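Local coordinates for protein arginine kinase (Anthopleura japonica, PDB 4RF6) that catalyses the reversible transfer of phosphate from ATP to L-arginine, giving phosphoarginine and ADP, as a monomeric double-domain phosphagen kinase, at residues Thr167-Gly172 against Leu253-Asn258; Gly216-His219 against Thr224-Val227. One frame throughout, in Å; residues are numbered along the deposited sequence.

In the fold
Both contacts belong to the first of the two approximate repeats, in its C-terminal catalytic domain. The centres of contacts 1 and 2 lie about 10 Å apart. Contact 2 is nested in sequence inside the loop that contact 1 closes: 167-172 comes first, then 216-219 and 224-227, then 253-258. Contact 2 is a hairpin of the large antiparallel sheet, and contact 1 ties the loop before edge strand 172-176 to helix 246-264. The two meet directly. Tyr218 OH probably hydrogen-bonds to Leu170 O, and Phe225 packs on Leu170 and Ala256. They join the sheet edge to the helix packed on it; the Val227 side chain is about 6 Å from that of Arg236, which probably binds ATP.

Contact 1: Thr167-Gly172 against Leu253-Asn258; sequences TGDLAG and LCRAVN
Asp169 and Arg255 form a salt bridge between the loop 167-172 and the helical segment 253-258. One nitrogen, Arg255 NH2, faces both carboxylate oxygens. It lies 2.6 Å from Asp169 OD1 and 2.7 Å from Asp169 OD2. Both hydrogen bonds are weak, with N-H...O angles of 123° and 124°, because the nitrogen sits between the two oxygens and its hydrogens point straight at neither. The carboxylate meets the guanidinium at its edge, and the two planes are nearly coplanar, 29° apart. The side chains come from opposite directions. The arginine chain bends at chi2 and chi3, which carries the guanidinium across to the loop. Arg255 NH1 makes a further weak hydrogen bond to Ser251 OG on the same helix.

The apolar part is carried by Leu170. Its CD1 branch reaches Ala256 CB at 3.8 Å and also touches the helix backbone, with Leu170 CD1 3.8 Å from Ala256 N. The same methyl lies 3.9 Å from Arg255 CB, so it rests beside the root of the arginine. The CD2 branch is a little farther from Ala256 CB, at 4.2 Å. Leu170 and Ala256 are buried; Arg255 is exposed, and the ion pair lies at the border of the apolar contact.

Asp169 O accepts a hydrogen bond from Asn220 ND2. This is loop-to-helix packing in the phosphagen kinase catalytic domain, where helix 246-264 lies against the antiparallel sheet.

Contact 2: Gly216-His219 against Thr224-Val227; sequences GIYH and TFLV
Tyr218 and Val227 form a hydrogen-bonded pair of this antiparallel hairpin. Tyr218 N donates to Val227 O at 3.0 Å, and Val227 N to Tyr218 O at 2.7 Å. Both bonds are nearly straight (166° and 165°), and both donors lie in the plane of the carbonyl they reach. His219 and Leu226 follow as a non-hydrogen-bonded pair. Here the strands are close, and His219 CA makes a CA-H...O contact of 3.1 Å with Phe225 O.

The more extensive side-chain packing is on the face of Tyr218 and Val227, where Phe225 joins them. The Tyr218 and Phe225 rings meet at their edges, with Tyr218 CD2 3.8 Å from Phe225 CE2. Each ring approaches near the plane of the other, so no face is stacked. Tyr218 CG stands anti to the backbone nitrogen (chi1 178°), which puts the ring beside Phe225. On the other face, Leu226 CD1 rests 3.7 Å from Ile217 CG2 and 3.5 Å from Tyr218 O.

The contact is looser at the His219 imidazole and at Thr224. The imidazole leads away from the partner strand, toward the rings of Phe193 and Tyr175. Thr224 is partly exposed and makes no contact with 216-219; Thr224 N donates to Asn220 OD1, at the end of strand 216-220.

Every touching residue is buried. Strand 172-176 borders 216-220 on its outer side, through Tyr175 and Lys173, while on the other side Leu226 bonds through its backbone to Ile238 of strand 235-242, Thr224 likewise to Met240, and Thr224 O accepts from Arg252 NE of helix 246-264.

Contact 1: Thr167-Gly172 against Leu253-Asn258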
ATOM      1  N   THR A 167     -17.526 -11.725 -12.489  1.00 31.76           N
ATOM      2  CA  THR A 167     -18.228 -11.689 -11.207  1.00 31.07           C
ATOM      3  C   THR A 167     -17.269 -11.685 -10.018  1.00 33.49           C
ATOM      4  O   THR A 167     -16.062 -11.893 -10.174  1.00 33.50           O
ATOM      5  CB  THR A 167     -19.191 -12.889 -11.063  1.00 30.23           C
ATOM      6  OG1 THR A 167     -18.459 -14.116 -11.193  1.00 32.46           O
ATOM      7  CG2 THR A 167     -20.279 -12.837 -12.129  1.00 26.50           C
ATOM      8  N   GLY A 168     -17.815 -11.445  -8.828  1.00 33.08           N
ATOM      9  CA  GLY A 168     -17.029 -11.475  -7.608  1.00 30.38           C
ATOM     10  C   GLY A 168     -15.979 -10.389  -7.529  1.00 30.44           C
ATOM     11  O   GLY A 168     -16.267  -9.220  -7.786  1.00 28.41           O
ATOM     12  N   ASP A 169     -14.756 -10.771  -7.170  1.00 31.27           N
ATOM     13  CA  ASP A 169     -13.684  -9.794  -7.007  1.00 31.50           C
ATOM     14  C   ASP A 169     -13.211  -9.220  -8.341  1.00 30.07           C
ATOM     15  O   ASP A 169     -12.546  -8.182  -8.366  1.00 31.23           O
ATOM     16  CB  ASP A 169     -12.508 -10.391  -6.226  1.00 35.92           C
ATOM     17  CG  ASP A 169     -11.792 -11.485  -6.991  1.00 41.14           C
ATOM     18  OD1 ASP A 169     -12.428 -12.129  -7.852  1.00 44.20           O
ATOM     19  OD2 ASP A 169     -10.593 -11.711  -6.722  1.00 44.73           O
ATOM     20  N   LEU A 170     -13.545  -9.892  -9.442  1.00 28.62           N
ATOM     21  CA  LEU A 170     -13.168  -9.413 -10.775  1.00 28.89           C
ATOM     22  C   LEU A 170     -14.188  -8.426 -11.348  1.00 27.59           C
ATOM     23  O   LEU A 170     -13.933  -7.768 -12.364  1.00 22.76           O
ATOM     24  CB  LEU A 170     -12.954 -10.587 -11.739  1.00 29.95           C
ATOM     25  CG  LEU A 170     -11.625 -11.333 -11.598  1.00 30.55           C
ATOM     26  CD1 LEU A 170     -11.567 -12.539 -12.511  1.00 30.73           C
ATOM     27  CD2 LEU A 170     -10.456 -10.404 -11.887  1.00 27.72           C
ATOM     28  N   ALA A 171     -15.342  -8.325 -10.693  1.00 30.11           N
ATOM     29  CA  ALA A 171     -16.374  -7.376 -11.109  1.00 29.87           C
ATOM     30  C   ALA A 171     -15.847  -5.951 -11.031  1.00 27.01           C
ATOM     31  O   ALA A 171     -15.130  -5.593 -10.089  1.00 26.24           O
ATOM     32  CB  ALA A 171     -17.627  -7.522 -10.261  1.00 28.04           C
ATOM     33  N   GLY A 172     -16.218  -5.141 -12.018  1.00 26.03           N
ATOM     34  CA  GLY A 172     -15.748  -3.772 -12.105  1.00 25.30           C
ATOM     35  C   GLY A 172     -16.359  -3.049 -13.290  1.00 28.63           C
ATOM     36  O   GLY A 172     -17.425  -3.435 -13.773  1.00 30.28           O
ATOM     37  N   LEU A 253      -5.438 -13.391 -11.753  1.00 23.62           N
ATOM     38  CA  LEU A 253      -5.011 -13.181 -13.134  1.00 25.19           C
ATOM     39  C   LEU A 253      -5.537 -14.294 -14.032  1.00 26.40           C
ATOM     40  O   LEU A 253      -6.186 -14.034 -15.052  1.00 27.84           O
ATOM     41  CB  LEU A 253      -3.486 -13.119 -13.236  1.00 23.51           C
ATOM     42  CG  LEU A 253      -2.960 -12.908 -14.657  1.00 23.72           C
ATOM     43  CD1 LEU A 253      -3.469 -11.593 -15.219  1.00 23.11           C
ATOM     44  CD2 LEU A 253      -1.438 -12.959 -14.711  1.00 24.82           C
ATOM     45  N   CYS A 254      -5.256 -15.534 -13.639  1.00 21.56           N
ATOM     46  CA  CYS A 254      -5.647 -16.695 -14.428  1.00 23.11           C
ATOM     47  C   CYS A 254      -7.151 -16.768 -14.649  1.00 24.71           C
ATOM     48  O   CYS A 254      -7.608 -17.003 -15.770  1.00 23.90           O
ATOM     49  CB  CYS A 254      -5.137 -17.976 -13.774  1.00 23.92           C
ATOM     50  SG  CYS A 254      -3.359 -18.192 -13.995  1.00 29.18           S
ATOM     51  N   ARG A 255      -7.913 -16.553 -13.579  1.00 26.73           N
ATOM     52  CA  ARG A 255      -9.372 -16.553 -13.656  1.00 30.16           C
ATOM     53  C   ARG A 255      -9.877 -15.661 -14.790  1.00 30.61           C
ATOM     54  O   ARG A 255     -10.719 -16.072 -15.589  1.00 31.16           O
ATOM     55  CB  ARG A 255      -9.978 -16.113 -12.321  1.00 33.81           C
ATOM     56  CG  ARG A 255     -10.668 -17.234 -11.547  1.00 39.97           C
ATOM     57  CD  ARG A 255     -10.431 -17.100 -10.048  1.00 42.54           C
ATOM     58  NE  ARG A 255     -10.764 -15.762  -9.566  1.00 43.56           N
ATOM     59  CZ  ARG A 255     -10.175 -15.172  -8.531  1.00 44.24           C
ATOM     60  NH1 ARG A 255      -9.217 -15.798  -7.861  1.00 44.71           N
ATOM     61  NH2 ARG A 255     -10.538 -13.951  -8.172  1.00 43.70           N
ATOM     62  N   ALA A 256      -9.337 -14.449 -14.875  1.00 27.14           N
ATOM     63  CA  ALA A 256      -9.762 -13.502 -15.904  1.00 26.85           C
ATOM     64  C   ALA A 256      -9.263 -13.882 -17.296  1.00 25.84           C
ATOM     65  O   ALA A 256     -10.019 -13.820 -18.269  1.00 25.33           O
ATOM     66  CB  ALA A 256      -9.316 -12.097 -15.550  1.00 22.57           C
ATOM     67  N   VAL A 257      -7.986 -14.252 -17.390  1.00 23.42           N
ATOM     68  CA  VAL A 257      -7.364 -14.544 -18.680  1.00 24.86           C
ATOM     69  C   VAL A 257      -7.967 -15.793 -19.326  1.00 28.19           C
ATOM     70  O   VAL A 257      -8.255 -15.809 -20.526  1.00 29.66           O
ATOM     71  CB  VAL A 257      -5.831 -14.694 -18.554  1.00 24.16           C
ATOM     72  CG1 VAL A 257      -5.225 -15.138 -19.880  1.00 18.54           C
ATOM     73  CG2 VAL A 257      -5.198 -13.375 -18.096  1.00 24.15           C
ATOM     74  N   ASN A 258      -8.164 -16.837 -18.526  1.00 27.58           N
ATOM     75  CA  ASN A 258      -8.759 -18.070 -19.032  1.00 30.27           C
ATOM     76  C   ASN A 258     -10.189 -17.869 -19.543  1.00 30.09           C
ATOM     77  O   ASN A 258     -10.591 -18.475 -20.538  1.00 33.32           O
ATOM     78  CB  ASN A 258      -8.688 -19.179 -17.971  1.00 32.12           C
ATOM     79  CG  ASN A 258      -7.278 -19.714 -17.779  1.00 31.99           C
ATOM     80  OD1 ASN A 258      -6.477 -19.729 -18.712  1.00 33.34           O
ATOM     81  ND2 ASN A 258      -6.970 -20.158 -16.564  1.00 30.90           N
TER

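Contact 2: Gly216-His219 against Thr224-Val227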
ATOM      1  N   GLY A 216      -9.187   1.461 -24.197  1.00 17.56           N
ATOM      2  CA  GLY A 216      -9.994   1.500 -22.997  1.00 18.22           C
ATOM      3  C   GLY A 216      -9.301   0.928 -21.780  1.00 19.89           C
ATOM      4  O   GLY A 216      -8.257   0.278 -21.881  1.00 19.80           O
ATOM      5  N   ILE A 217      -9.906   1.172 -20.625  1.00 18.97           N
ATOM      6  CA  ILE A 217      -9.365   0.732 -19.349  1.00 17.94           C
ATOM      7  C   ILE A 217     -10.456   0.054 -18.520  1.00 19.23           C
ATOM      8  O   ILE A 217     -11.541   0.612 -18.345  1.00 20.35           O
ATOM      9  CB  ILE A 217      -8.785   1.932 -18.582  1.00 16.11           C
ATOM     10  CG1 ILE A 217      -7.583   2.505 -19.338  1.00 19.39           C
ATOM     11  CG2 ILE A 217      -8.389   1.538 -17.167  1.00 15.50           C
ATOM     12  CD1 ILE A 217      -7.108   3.847 -18.820  1.00 22.90           C
ATOM     13  N   TYR A 218     -10.173  -1.155 -18.036  1.00 17.40           N
ATOM     14  CA  TYR A 218     -11.069  -1.857 -17.118  1.00 17.27           C
ATOM     15  C   TYR A 218     -10.344  -2.118 -15.807  1.00 18.45           C
ATOM     16  O   TYR A 218      -9.170  -2.504 -15.807  1.00 17.26           O
ATOM     17  CB  TYR A 218     -11.519  -3.195 -17.717  1.00 18.78           C
ATOM     18  CG  TYR A 218     -12.421  -4.034 -16.818  1.00 23.24           C
ATOM     19  CD1 TYR A 218     -13.806  -3.928 -16.895  1.00 22.35           C
ATOM     20  CD2 TYR A 218     -11.885  -4.948 -15.912  1.00 23.52           C
ATOM     21  CE1 TYR A 218     -14.634  -4.693 -16.083  1.00 23.89           C
ATOM     22  CE2 TYR A 218     -12.702  -5.720 -15.096  1.00 24.86           C
ATOM     23  CZ  TYR A 218     -14.073  -5.585 -15.186  1.00 25.17           C
ATOM     24  OH  TYR A 218     -14.887  -6.346 -14.383  1.00 27.29           O
ATOM     25  N   HIS A 219     -11.031  -1.906 -14.689  1.00 19.03           N
ATOM     26  CA  HIS A 219     -10.488  -2.332 -13.402  1.00 20.99           C
ATOM     27  C   HIS A 219     -11.587  -2.878 -12.498  1.00 23.80           C
ATOM     28  O   HIS A 219     -12.745  -2.461 -12.596  1.00 24.15           O
ATOM     29  CB  HIS A 219      -9.717  -1.195 -12.716  1.00 16.43           C
ATOM     30  CG  HIS A 219     -10.585  -0.080 -12.222  1.00 21.46           C
ATOM     31  ND1 HIS A 219     -11.386  -0.196 -11.105  1.00 21.65           N
ATOM     32  CD2 HIS A 219     -10.765   1.182 -12.685  1.00 23.61           C
ATOM     33  CE1 HIS A 219     -12.029   0.944 -10.906  1.00 22.05           C
ATOM     34  NE2 HIS A 219     -11.670   1.793 -11.852  1.00 24.02           N
ATOM     35  N   THR A 224      -7.520  -4.245  -7.878  1.00 22.33           N
ATOM     36  CA  THR A 224      -6.426  -5.196  -7.797  1.00 21.13           C
ATOM     37  C   THR A 224      -6.321  -5.949  -9.118  1.00 21.09           C
ATOM     38  O   THR A 224      -5.570  -6.923  -9.248  1.00 19.06           O
ATOM     39  CB  THR A 224      -6.642  -6.170  -6.637  1.00 20.17           C
ATOM     40  OG1 THR A 224      -7.905  -6.826  -6.800  1.00 20.77           O
ATOM     41  CG2 THR A 224      -6.633  -5.414  -5.304  1.00 16.65           C
ATOM     42  N   PHE A 225      -7.090  -5.482 -10.096  1.00 21.58           N
ATOM     43  CA  PHE A 225      -7.108  -6.072 -11.422  1.00 19.13           C
ATOM     44  C   PHE A 225      -7.323  -4.955 -12.425  1.00 22.24           C
ATOM     45  O   PHE A 225      -8.255  -4.157 -12.280  1.00 20.86           O
ATOM     46  CB  PHE A 225      -8.229  -7.106 -11.532  1.00 17.24           C
ATOM     47  CG  PHE A 225      -8.368  -7.696 -12.904  1.00 19.14           C
ATOM     48  CD1 PHE A 225      -7.510  -8.703 -13.329  1.00 18.46           C
ATOM     49  CD2 PHE A 225      -9.349  -7.240 -13.772  1.00 18.67           C
ATOM     50  CE1 PHE A 225      -7.627  -9.246 -14.597  1.00 20.26           C
ATOM     51  CE2 PHE A 225      -9.478  -7.776 -15.039  1.00 19.64           C
ATOM     52  CZ  PHE A 225      -8.614  -8.780 -15.455  1.00 21.39           C
ATOM     53  N   LEU A 226      -6.454  -4.889 -13.431  1.00 22.66           N
ATOM     54  CA  LEU A 226      -6.473  -3.793 -14.394  1.00 18.08           C
ATOM     55  C   LEU A 226      -6.209  -4.319 -15.796  1.00 19.03           C
ATOM     56  O   LEU A 226      -5.311  -5.145 -16.000  1.00 18.37           O
ATOM     57  CB  LEU A 226      -5.409  -2.756 -14.022  1.00 20.65           C
ATOM     58  CG  LEU A 226      -5.106  -1.641 -15.022  1.00 20.24           C
ATOM     59  CD1 LEU A 226      -6.292  -0.695 -15.114  1.00 20.44           C
ATOM     60  CD2 LEU A 226      -3.834  -0.884 -14.640  1.00 17.34           C
ATOM     61  N   VAL A 227      -6.997  -3.849 -16.762  1.00 16.73           N
ATOM     62  CA  VAL A 227      -6.790  -4.207 -18.161  1.00 17.40           C
ATOM     63  C   VAL A 227      -6.599  -2.946 -19.002  1.00 18.95           C
ATOM     64  O   VAL A 227      -7.411  -2.022 -18.935  1.00 18.47           O
ATOM     65  CB  VAL A 227      -7.981  -5.009 -18.740  1.00 15.68           C
ATOM     66  CG1 VAL A 227      -7.741  -5.336 -20.213  1.00 14.76           C
ATOM     67  CG2 VAL A 227      -8.231  -6.289 -17.938  1.00 13.69           C
TER